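Local coordinates for protein LysR family transcriptional regulator (Vibrio vulnificus, PDB 5FHK) that probably binds specific DNA sequences and controls transcription as AphB, a LysR-type regulator of virulence genes, here represented by its regulatory domain, at residues S12-Y15 and N16-K19; T150-P153 and D154-K158. All coordinates share one frame; numbering follows the deposited sequence.

Contact 1: S12-Y15 and N16-K19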
loop_
_atom_site.group_PDB
_atom_site.type_symbol
_atom_site.label_atom_id
_atom_site.label_comp_id
_atom_site.label_asym_id
_atom_site.label_seq_id
_atom_site.Cartn_x
_atom_site.Cartn_y
_atom_site.Cartn_z
ATOM N N SER A 12 12.751 1.006 9.242
ATOM C CA SER A 12 11.466 1.687 9.101
ATOM C C SER A 12 11.531 2.639 7.914
ATOM O O SER A 12 12.551 3.310 7.716
ATOM C CB SER A 12 11.121 2.464 10.369
ATOM O OG SER A 12 9.845 3.061 10.267
ATOM N N THR A 13 10.444 2.704 7.138
ATOM C CA THR A 13 10.336 3.496 5.916
ATOM C C THR A 13 8.967 4.170 5.847
ATOM O O THR A 13 8.000 3.664 6.429
ATOM C CB THR A 13 10.519 2.626 4.661
ATOM O OG1 THR A 13 9.484 1.633 4.639
ATOM C CG2 THR A 13 11.893 1.945 4.661
ATOM N N PRO A 14 8.855 5.305 5.138
ATOM C CA PRO A 14 7.590 6.065 5.122
ATOM C C PRO A 14 6.479 5.374 4.339
ATOM O O PRO A 14 6.715 4.736 3.309
ATOM C CB PRO A 14 7.979 7.388 4.444
ATOM C CG PRO A 14 9.202 7.075 3.664
ATOM C CD PRO A 14 9.945 6.054 4.487
ATOM N N TYR A 15 5.245 5.568 4.817
ATOM C CA TYR A 15 4.133 4.702 4.413
ATOM C C TYR A 15 3.914 4.688 2.892
ATOM O O TYR A 15 4.040 3.639 2.236
ATOM C CB TYR A 15 2.861 5.111 5.146
ATOM C CG TYR A 15 1.715 4.206 4.789
ATOM C CD1 TYR A 15 1.914 2.837 4.654
ATOM C CD2 TYR A 15 0.450 4.714 4.526
ATOM C CE1 TYR A 15 0.879 1.992 4.292
ATOM C CE2 TYR A 15 -0.585 3.878 4.164
ATOM C CZ TYR A 15 -0.362 2.517 4.051
ATOM O OH TYR A 15 -1.387 1.672 3.690
ATOM N N ASN A 16 3.612 5.837 2.306
ATOM C CA ASN A 16 3.158 5.847 0.913
ATOM C C ASN A 16 4.266 5.735 -0.124
ATOM O O ASN A 16 3.959 5.473 -1.295
ATOM C CB ASN A 16 2.392 7.120 0.625
ATOM C CG ASN A 16 1.081 7.156 1.323
ATOM O OD1 ASN A 16 0.211 6.331 1.060
ATOM N ND2 ASN A 16 0.908 8.125 2.211
ATOM N N LEU A 17 5.530 5.922 0.263
ATOM C CA LEU A 17 6.617 6.104 -0.685
ATOM C C LEU A 17 7.535 4.907 -0.773
ATOM O O LEU A 17 8.447 4.906 -1.606
ATOM C CB LEU A 17 7.460 7.328 -0.293
ATOM C CG LEU A 17 6.745 8.664 -0.104
ATOM C CD1 LEU A 17 7.748 9.701 0.389
ATOM C CD2 LEU A 17 6.147 9.119 -1.413
ATOM N N THR A 18 7.340 3.902 0.075
ATOM C CA THR A 18 8.313 2.822 0.193
ATOM C C THR A 18 8.485 2.078 -1.115
ATOM O O THR A 18 9.613 1.828 -1.555
ATOM C CB THR A 18 7.888 1.855 1.288
ATOM O OG1 THR A 18 8.130 2.462 2.561
ATOM C CG2 THR A 18 8.658 0.541 1.179
ATOM N N LYS A 19 7.377 1.723 -1.759
ATOM C CA LYS A 19 7.450 0.932 -2.976
ATOM C C LYS A 19 8.270 1.649 -4.048
ATOM O O LYS A 19 9.199 1.071 -4.616
ATOM C CB LYS A 19 6.035 0.607 -3.462
ATOM C CG LYS A 19 6.016 -0.056 -4.803
ATOM C CD LYS A 19 6.200 -1.542 -4.698
ATOM C CE LYS A 19 6.110 -2.149 -6.087
ATOM N NZ LYS A 19 7.152 -1.557 -6.988
HETATM O O HOH W 1 4.972 2.006 0.014
#
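The phenol ring of Tyr15 and the carboxamide of Asn16 stand obliquely to each other, their planes 48° apart, and the amide comes up along the CD2-CE2 side of the ring. The nearest amide atom to the ring is Asn16 OD1, 3.8 Å from Tyr15 CD2. Both polar ends work outside this pair: OD1 accepts from Leu136 N, ND2 donates to His108 O, and Tyr15 OH meets its counterpart, Tyr15 OH of the second subunit. Asparagine suits this place because one amide can serve a donor and an acceptor at once.

Two threonines hold the bend. Thr13 OG1 sits between the backbone N and the carbonyl carbon (chi1 61°), which brings it to Thr18 OG1. Thr13 OG1 donates to Thr18 OG1 at 2.6 Å, and Thr18 OG1 in turn donates to Pro14 O at 2.8 Å, from above the carbonyl plane. Pro14 O also takes a weak, long bond from Leu17 N, at 3.5 Å, while Pro14 CG rests on Leu17 CB. A water bridges Tyr15 O and Lys19 N.

This turn carries the chain from strand 9-14, paired in parallel with strands 38-43 and 56-60, into helix 18-32 of a beta-alpha-beta unit. Pro14 and Leu17 pack on Val60, and Thr18 touches Val138 of the second subunit.

Contact 2: T150-P153 and D154-K158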
loop_
_atom_site.group_PDB
_atom_site.type_symbol
_atom_site.label_atom_id
_atom_site.label_comp_id
_atom_site.label_asym_id
_atom_site.label_seq_id
_atom_site.Cartn_x
_atom_site.Cartn_y
_atom_site.Cartn_z
ATOM N N THR A 150 -6.951 15.540 -6.714
ATOM C CA THR A 150 -6.214 15.107 -5.535
ATOM C C THR A 150 -4.869 15.815 -5.459
ATOM O O THR A 150 -4.395 16.427 -6.415
ATOM C CB THR A 150 -5.963 13.595 -5.532
ATOM O OG1 THR A 150 -5.199 13.275 -4.367
ATOM C CG2 THR A 150 -5.160 13.197 -6.777
ATOM N N LEU A 151 -4.252 15.710 -4.294
ATOM C CA LEU A 151 -2.890 16.173 -4.089
ATOM C C LEU A 151 -2.025 14.950 -3.825
ATOM O O LEU A 151 -2.356 14.117 -2.976
ATOM C CB LEU A 151 -2.800 17.149 -2.929
ATOM C CG LEU A 151 -1.360 17.595 -2.669
ATOM C CD1 LEU A 151 -0.997 18.616 -3.698
ATOM C CD2 LEU A 151 -1.227 18.215 -1.271
ATOM N N MET A 152 -0.924 14.844 -4.554
ATOM C CA MET A 152 -0.246 13.572 -4.618
ATOM C C MET A 152 1.253 13.815 -4.721
ATOM O O MET A 152 1.675 14.748 -5.431
ATOM C CB MET A 152 -0.756 12.784 -5.827
ATOM C CG MET A 152 -0.272 11.372 -5.966
ATOM S SD MET A 152 -1.129 10.222 -4.893
ATOM C CE MET A 152 -2.835 10.601 -5.246
ATOM N N PRO A 153 2.075 13.019 -4.031
ATOM C CA PRO A 153 3.531 13.162 -4.182
ATOM C C PRO A 153 3.949 12.875 -5.615
ATOM O O PRO A 153 3.635 11.813 -6.163
ATOM C CB PRO A 153 4.102 12.115 -3.212
ATOM C CG PRO A 153 2.968 11.714 -2.317
ATOM C CD PRO A 153 1.724 11.878 -3.173
ATOM N N ASP A 154 4.705 13.814 -6.205
ATOM C CA ASP A 154 5.007 13.762 -7.641
ATOM C C ASP A 154 5.663 12.450 -8.057
ATOM O O ASP A 154 5.361 11.923 -9.137
ATOM C CB ASP A 154 5.893 14.945 -8.058
ATOM C CG ASP A 154 7.195 15.030 -7.262
ATOM O OD1 ASP A 154 7.449 14.159 -6.394
ATOM O OD2 ASP A 154 7.965 15.990 -7.508
ATOM N N VAL A 155 6.551 11.898 -7.219
ATOM C CA VAL A 155 7.213 10.633 -7.552
ATOM C C VAL A 155 6.211 9.504 -7.792
ATOM O O VAL A 155 6.492 8.570 -8.549
ATOM C CB VAL A 155 8.231 10.253 -6.458
ATOM C CG1 VAL A 155 7.526 9.822 -5.175
ATOM C CG2 VAL A 155 9.158 9.157 -6.959
ATOM N N MET A 156 5.033 9.560 -7.171
ATOM C CA MET A 156 4.070 8.477 -7.342
ATOM C C MET A 156 3.284 8.558 -8.655
ATOM O O MET A 156 2.628 7.575 -9.028
ATOM C CB MET A 156 3.080 8.463 -6.176
ATOM C CG MET A 156 3.584 7.836 -4.858
ATOM S SD MET A 156 2.242 7.860 -3.598
ATOM C CE MET A 156 0.876 7.090 -4.500
ATOM N N ILE A 157 3.321 9.687 -9.360
ATOM C CA ILE A 157 2.465 9.859 -10.525
ATOM C C ILE A 157 3.217 10.425 -11.724
ATOM O O ILE A 157 2.591 10.904 -12.678
ATOM C CB ILE A 157 1.266 10.759 -10.178
ATOM C CG1 ILE A 157 1.735 12.001 -9.435
ATOM C CG2 ILE A 157 0.227 9.981 -9.377
ATOM C CD1 ILE A 157 0.656 13.024 -9.213
ATOM N N LYS A 158 4.555 10.354 -11.701
ATOM C CA LYS A 158 5.317 10.989 -12.774
ATOM C C LYS A 158 5.119 10.272 -14.105
ATOM O O LYS A 158 5.025 10.927 -15.148
ATOM C CB LYS A 158 6.800 11.084 -12.415
ATOM C CG LYS A 158 7.592 9.799 -12.421
ATOM C CD LYS A 158 9.068 10.130 -12.110
ATOM C CE LYS A 158 9.144 11.149 -10.948
ATOM N NZ LYS A 158 10.374 11.028 -10.108
#
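Met152 and Met156 meet at about a right angle, methyl against sulfur: Met156 CE approaches Met152 SD to 3.7 Å. Met152 starts with CG opposite its backbone N (chi1 -173°), then bends at both later torsions, which carries SD and CE back along the strand, away from the turn, and leaves SD facing Met156 CE. Ile157 crosses the same side chain obliquely. Its CD1 lies 3.7 Å from Met152 CB, and its CG2 branch comes equally near, with Ile157 CG2 3.7 Å from Met152 CG. Two branches therefore grip the methionine near its root while Met156 meets it farther out. An unbranched, flexible methionine can bend to follow its neighbours, and branched isoleucine offers two methyls to it.

Pro153 and Met156 run side by side, pointing the same way, with the ring atom Pro153 CD 4.1 Å from Met156 SD. The backbone brings the two residues together: Met156 N donates to Pro153 O at 2.8 Å, approaching from above the carbonyl plane, and closes a beta turn. A second turn overlaps it, closed by Ile157 N on Asp154 O at 3.0 Å. Asp154 adds a weak bond from Val155 N to its OD1, an atom that also receives Lys77 N weakly. Ile157 occupies the N-cap position, but its hydrocarbon side chain can accept no bond there and packs on Met152 instead.

Strand 149-153 thus leads through two tight turns into helix 158-163. Met152 and Asp154 bond through their backbones to the antiparallel strand 68-82, and Pro153, which has no N-H, falls between them. Helix 136-144 covers Met152 through Arg140 and Pro153 through Leu136, while Ile157 packs on Leu166.

Contact 1 precedes contact 2 along the chain, and their centres lie 14 Å apart. Both are places where a strand of the curled mixed sheet ends and the chain turns toward a helix: strand 9-14 before helix 18-32, strand 149-153 before helix 158-163. They belong to opposing halves of the regulatory domain and meet where those halves face each other. Leu17 CD2 packs 4.0 Å from Pro153 CB, and Arg20 adds a bond to Val155 O. In relatives with this periplasmic-binding-protein-like fold, effectors commonly bind between the two halves, so these turns probably border the corresponding cleft.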